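Local coordinates for activated BY transcription factor SSRB (Salmonella enterica, PDB 2WNW), which belongs to glycoside hydrolase family 30, pairing a TIM barrel with a beta-sandwich domain, and is named for its activation by the transcription factor SsrB, at residues Cys93-Ser105 with Arg113-Pro125. Residues are numbered along the deposited sequence; the frame is centred on the assembly and turned at random.
Sequences CDFSLGNYAYVDS and RLSFSRDEAHLIP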
loop_
_atom_site.group_PDB
_atom_site.type_symbol
_atom_site.label_atom_id
_atom_site.label_comp_id
_atom_site.label_asym_id
_atom_site.label_seq_id
_atom_site.Cartn_x
_atom_site.Cartn_y
_atom_site.Cartn_z
ATOM N N CYS A 93 0.644 30.834 -16.708
ATOM C CA CYS A 93 1.357 29.899 -15.845
ATOM C C CYS A 93 2.779 29.977 -16.403
ATOM O O CYS A 93 3.020 30.756 -17.329
ATOM C CB CYS A 93 0.783 28.472 -15.945
ATOM S SG CYS A 93 0.974 27.617 -17.522
ATOM N N ASP A 94 3.724 29.213 -15.863
ATOM C CA ASP A 94 5.093 29.300 -16.374
ATOM C C ASP A 94 5.198 28.882 -17.836
ATOM O O ASP A 94 6.035 29.400 -18.582
ATOM C CB ASP A 94 6.062 28.486 -15.498
ATOM C CG ASP A 94 5.650 27.041 -15.346
ATOM O OD1 ASP A 94 4.448 26.784 -15.124
ATOM O OD2 ASP A 94 6.535 26.163 -15.427
ATOM N N PHE A 95 4.347 27.951 -18.256
ATOM C CA PHE A 95 4.368 27.527 -19.644
ATOM C C PHE A 95 3.533 28.467 -20.507
ATOM O O PHE A 95 2.481 28.102 -21.044
ATOM C CB PHE A 95 3.902 26.074 -19.778
ATOM C CG PHE A 95 4.990 25.080 -19.499
ATOM C CD1 PHE A 95 5.207 24.596 -18.209
ATOM C CD2 PHE A 95 5.856 24.692 -20.517
ATOM C CE1 PHE A 95 6.278 23.740 -17.936
ATOM C CE2 PHE A 95 6.926 23.841 -20.258
ATOM C CZ PHE A 95 7.139 23.364 -18.963
ATOM N N SER A 96 4.031 29.695 -20.616
ATOM C CA SER A 96 3.401 30.747 -21.404
ATOM C C SER A 96 4.537 31.552 -22.017
ATOM O O SER A 96 5.687 31.429 -21.593
ATOM C CB SER A 96 2.559 31.662 -20.510
ATOM O OG SER A 96 1.548 30.940 -19.829
ATOM N N LEU A 97 4.219 32.366 -23.015
ATOM C CA LEU A 97 5.233 33.189 -23.663
ATOM C C LEU A 97 5.659 34.283 -22.688
ATOM O O LEU A 97 6.706 34.907 -22.850
ATOM C CB LEU A 97 4.670 33.803 -24.946
ATOM C CG LEU A 97 4.226 32.804 -26.021
ATOM C CD1 LEU A 97 3.639 33.551 -27.210
ATOM C CD2 LEU A 97 5.414 31.954 -26.457
ATOM N N GLY A 98 4.832 34.497 -21.669
ATOM C CA GLY A 98 5.107 35.505 -20.662
ATOM C C GLY A 98 3.878 35.678 -19.788
ATOM O O GLY A 98 2.865 35.019 -20.017
ATOM N N ASN A 99 3.956 36.551 -18.788
ATOM C CA ASN A 99 2.817 36.784 -17.899
ATOM C C ASN A 99 1.693 37.481 -18.653
ATOM O O ASN A 99 1.945 38.295 -19.538
ATOM C CB ASN A 99 3.214 37.682 -16.723
ATOM C CG ASN A 99 4.254 37.051 -15.816
ATOM O OD1 ASN A 99 3.973 36.088 -15.094
ATOM N ND2 ASN A 99 5.461 37.598 -15.842
ATOM N N TYR A 100 0.453 37.158 -18.300
ATOM C CA TYR A 100 -0.710 37.804 -18.903
ATOM C C TYR A 100 -1.921 37.626 -17.999
ATOM O O TYR A 100 -2.073 36.592 -17.343
ATOM C CB TYR A 100 -0.993 37.270 -20.323
ATOM C CG TYR A 100 -1.444 35.827 -20.434
ATOM C CD1 TYR A 100 -2.765 35.459 -20.166
ATOM C CD2 TYR A 100 -0.550 34.831 -20.818
ATOM C CE1 TYR A 100 -3.181 34.130 -20.276
ATOM C CE2 TYR A 100 -0.953 33.500 -20.928
ATOM C CZ TYR A 100 -2.267 33.156 -20.653
ATOM O OH TYR A 100 -2.649 31.833 -20.732
ATOM N N ALA A 101 -2.758 38.658 -17.938
ATOM C CA ALA A 101 -3.964 38.634 -17.112
ATOM C C ALA A 101 -5.126 39.164 -17.939
ATOM O O ALA A 101 -4.920 39.804 -18.969
ATOM C CB ALA A 101 -3.767 39.491 -15.866
ATOM N N TYR A 102 -6.349 38.910 -17.483
ATOM C CA TYR A 102 -7.536 39.352 -18.207
ATOM C C TYR A 102 -7.870 40.824 -17.961
ATOM O O TYR A 102 -8.677 41.415 -18.676
ATOM C CB TYR A 102 -8.708 38.444 -17.834
ATOM C CG TYR A 102 -8.400 36.984 -18.102
ATOM C CD1 TYR A 102 -8.768 35.993 -17.194
ATOM C CD2 TYR A 102 -7.732 36.596 -19.264
ATOM C CE1 TYR A 102 -8.475 34.651 -17.432
ATOM C CE2 TYR A 102 -7.435 35.255 -19.516
ATOM C CZ TYR A 102 -7.810 34.289 -18.595
ATOM O OH TYR A 102 -7.528 32.962 -18.833
ATOM N N VAL A 103 -7.239 41.403 -16.947
ATOM C CA VAL A 103 -7.414 42.816 -16.610
ATOM C C VAL A 103 -6.084 43.248 -15.988
ATOM O O VAL A 103 -5.537 42.545 -15.140
ATOM C CB VAL A 103 -8.590 43.031 -15.617
ATOM C CG1 VAL A 103 -8.302 42.349 -14.291
ATOM C CG2 VAL A 103 -8.823 44.519 -15.413
ATOM N N ASP A 104 -5.558 44.397 -16.404
ATOM C CA ASP A 104 -4.258 44.837 -15.903
ATOM C C ASP A 104 -4.188 46.030 -14.960
ATOM O O ASP A 104 -3.124 46.312 -14.408
ATOM C CB ASP A 104 -3.328 45.089 -17.086
ATOM C CG ASP A 104 -3.113 43.847 -17.923
ATOM O OD1 ASP A 104 -2.557 42.863 -17.389
ATOM O OD2 ASP A 104 -3.510 43.854 -19.109
ATOM N N SER A 105 -5.297 46.735 -14.774
ATOM C CA SER A 105 -5.295 47.880 -13.872
ATOM C C SER A 105 -6.635 48.007 -13.174
ATOM O O SER A 105 -7.642 47.486 -13.651
ATOM C CB SER A 105 -5.008 49.173 -14.639
ATOM O OG SER A 105 -6.092 49.516 -15.487
ATOM N N ARG A 113 -13.396 46.520 -18.410
ATOM C CA ARG A 113 -12.680 46.180 -19.629
ATOM C C ARG A 113 -11.702 45.025 -19.458
ATOM O O ARG A 113 -10.578 45.200 -18.989
ATOM C CB ARG A 113 -11.982 47.424 -20.184
ATOM C CG ARG A 113 -12.995 48.464 -20.674
ATOM C CD ARG A 113 -12.387 49.609 -21.478
ATOM N NE ARG A 113 -11.746 50.612 -20.635
ATOM C CZ ARG A 113 -10.524 50.494 -20.132
ATOM N NH1 ARG A 113 -9.799 49.412 -20.388
ATOM N NH2 ARG A 113 -10.028 51.459 -19.369
ATOM N N LEU A 114 -12.159 43.838 -19.842
ATOM C CA LEU A 114 -11.357 42.622 -19.752
ATOM C C LEU A 114 -10.902 42.228 -21.151
ATOM O O LEU A 114 -11.494 42.647 -22.144
ATOM C CB LEU A 114 -12.192 41.478 -19.167
ATOM C CG LEU A 114 -13.020 41.730 -17.904
ATOM C CD1 LEU A 114 -13.703 40.432 -17.489
ATOM C CD2 LEU A 114 -12.132 42.245 -16.787
ATOM N N SER A 115 -9.853 41.419 -21.230
ATOM C CA SER A 115 -9.362 40.964 -22.520
ATOM C C SER A 115 -8.997 39.488 -22.489
ATOM O O SER A 115 -8.197 39.053 -21.663
ATOM C CB SER A 115 -8.142 41.769 -22.961
ATOM O OG SER A 115 -7.620 41.239 -24.170
ATOM N N PHE A 116 -9.592 38.728 -23.401
ATOM C CA PHE A 116 -9.338 37.297 -23.513
ATOM C C PHE A 116 -8.765 36.986 -24.891
ATOM O O PHE A 116 -8.630 35.822 -25.264
ATOM C CB PHE A 116 -10.639 36.514 -23.328
ATOM C CG PHE A 116 -11.199 36.582 -21.938
ATOM C CD1 PHE A 116 -10.679 35.784 -20.927
ATOM C CD2 PHE A 116 -12.247 37.445 -21.639
ATOM C CE1 PHE A 116 -11.198 35.842 -19.635
ATOM C CE2 PHE A 116 -12.771 37.511 -20.348
ATOM C CZ PHE A 116 -12.244 36.708 -19.345
ATOM N N SER A 117 -8.427 38.029 -25.646
ATOM C CA SER A 117 -7.895 37.848 -26.994
ATOM C C SER A 117 -6.706 36.890 -27.035
ATOM O O SER A 117 -6.579 36.080 -27.954
ATOM C CB SER A 117 -7.499 39.202 -27.594
ATOM O OG SER A 117 -6.486 39.828 -26.826
ATOM N N ARG A 118 -5.841 36.976 -26.032
ATOM C CA ARG A 118 -4.673 36.115 -25.976
ATOM C C ARG A 118 -5.056 34.638 -25.869
ATOM O O ARG A 118 -4.497 33.792 -26.573
ATOM C CB ARG A 118 -3.786 36.525 -24.806
ATOM C CG ARG A 118 -2.467 35.805 -24.775
ATOM C CD ARG A 118 -1.391 36.686 -24.179
ATOM N NE ARG A 118 -0.157 35.943 -23.958
ATOM C CZ ARG A 118 0.985 36.497 -23.570
ATOM N NH1 ARG A 118 1.052 37.808 -23.368
ATOM N NH2 ARG A 118 2.053 35.739 -23.363
ATOM N N ASP A 119 -6.007 34.322 -24.993
ATOM C CA ASP A 119 -6.450 32.941 -24.852
ATOM C C ASP A 119 -7.168 32.497 -26.126
ATOM O O ASP A 119 -7.099 31.330 -26.514
ATOM C CB ASP A 119 -7.405 32.780 -23.664
ATOM C CG ASP A 119 -6.689 32.805 -22.322
ATOM O OD1 ASP A 119 -7.256 32.275 -21.344
ATOM O OD2 ASP A 119 -5.571 33.354 -22.239
ATOM N N GLU A 120 -7.859 33.432 -26.776
ATOM C CA GLU A 120 -8.597 33.115 -27.995
ATOM C C GLU A 120 -7.682 32.707 -29.143
ATOM O O GLU A 120 -8.063 31.917 -30.005
ATOM C CB GLU A 120 -9.462 34.312 -28.415
ATOM C CG GLU A 120 -10.417 34.768 -27.321
ATOM C CD GLU A 120 -11.355 35.879 -27.758
ATOM O OE1 GLU A 120 -10.911 36.785 -28.491
ATOM O OE2 GLU A 120 -12.534 35.851 -27.347
ATOM N N ALA A 121 -6.466 33.232 -29.149
ATOM C CA ALA A 121 -5.532 32.910 -30.214
ATOM C C ALA A 121 -4.605 31.741 -29.887
ATOM O O ALA A 121 -4.246 30.963 -30.770
ATOM C CB ALA A 121 -4.706 34.141 -30.557
ATOM N N HIS A 122 -4.236 31.609 -28.616
ATOM C CA HIS A 122 -3.298 30.567 -28.204
ATOM C C HIS A 122 -3.851 29.304 -27.550
ATOM O O HIS A 122 -3.269 28.228 -27.695
ATOM C CB HIS A 122 -2.254 31.187 -27.276
ATOM C CG HIS A 122 -1.454 32.278 -27.915
ATOM N ND1 HIS A 122 -0.687 33.161 -27.187
ATOM C CD2 HIS A 122 -1.290 32.620 -29.215
ATOM C CE1 HIS A 122 -0.084 34.002 -28.011
ATOM N NE2 HIS A 122 -0.433 33.694 -29.248
ATOM N N LEU A 123 -4.962 29.424 -26.831
ATOM C CA LEU A 123 -5.531 28.272 -26.142
ATOM C C LEU A 123 -6.782 27.674 -26.760
ATOM O O LEU A 123 -6.857 26.467 -26.973
ATOM C CB LEU A 123 -5.835 28.631 -24.684
ATOM C CG LEU A 123 -4.644 28.708 -23.730
ATOM C CD1 LEU A 123 -5.045 29.424 -22.457
ATOM C CD2 LEU A 123 -4.157 27.301 -23.426
ATOM N N ILE A 124 -7.766 28.519 -27.042
ATOM C CA ILE A 124 -9.032 28.053 -27.584
ATOM C C ILE A 124 -8.960 27.193 -28.847
ATOM O O ILE A 124 -9.731 26.241 -28.988
ATOM C CB ILE A 124 -9.998 29.249 -27.773
ATOM C CG1 ILE A 124 -10.278 29.869 -26.395
ATOM C CG2 ILE A 124 -11.302 28.795 -28.420
ATOM C CD1 ILE A 124 -11.315 30.971 -26.391
ATOM N N PRO A 125 -8.044 27.502 -29.782
ATOM C CA PRO A 125 -7.974 26.668 -30.991
ATOM C C PRO A 125 -7.645 25.207 -30.657
ATOM O O PRO A 125 -8.288 24.283 -31.155
ATOM C CB PRO A 125 -6.871 27.343 -31.804
ATOM C CG PRO A 125 -7.049 28.787 -31.449
ATOM C CD PRO A 125 -7.227 28.718 -29.941
HETATM O O HOH W 1 -5.009 31.334 -19.753
HETATM O O HOH W 2 -5.334 38.566 -21.929
#
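This is a loop-to-helix contact, partly aromatic and partly polar, within the long beta-alpha connection that follows barrel strand 85-90: Tyr-102 packs on Phe-116 and hydrogen-bonds Asp-119, while Tyr-100 lies against Arg-118. Phe-116, the N-cap residue of helix 117-122, sets CE1 over the centre of one face of the Tyr-102 ring, with Phe-116 CE1 3.4 Å from Tyr-102 CG and the two ring planes inclined at 41°. At the far end of the same ring, Tyr-102 OH donates to Asp-119 OD1 (2.6 Å), meeting the carboxylate on its syn side but 29° out of its plane. Tyr-181 also bonds to OD1, and a water joins this oxygen to Tyr-100 OH, so three bonds converge on OD1 of the buried Asp-119. Tyr-100 has CG wedged between its backbone N and carbonyl carbon (chi1 67°), which lays the ring alongside the Arg-118 side chain. Arg-118 CD makes an off-centre CH-pi contact with it, and Tyr-100 CD2 sits 3.4 Å from Arg-118 NE, over one face of the guanidinium, offset toward its rim. Ser-115 N donates to Tyr-102 O at 2.8 Å, and a second water bridges Ala-101 O and Ser-115 O. Beyond the loop, Glu-54 of helix 54-61 forms a salt bridge with Arg-118 and accepts a hydrogen bond from His-122 ND1, while helix 167-183 packs against Val-103, Leu-114, Phe-116 and Leu-123.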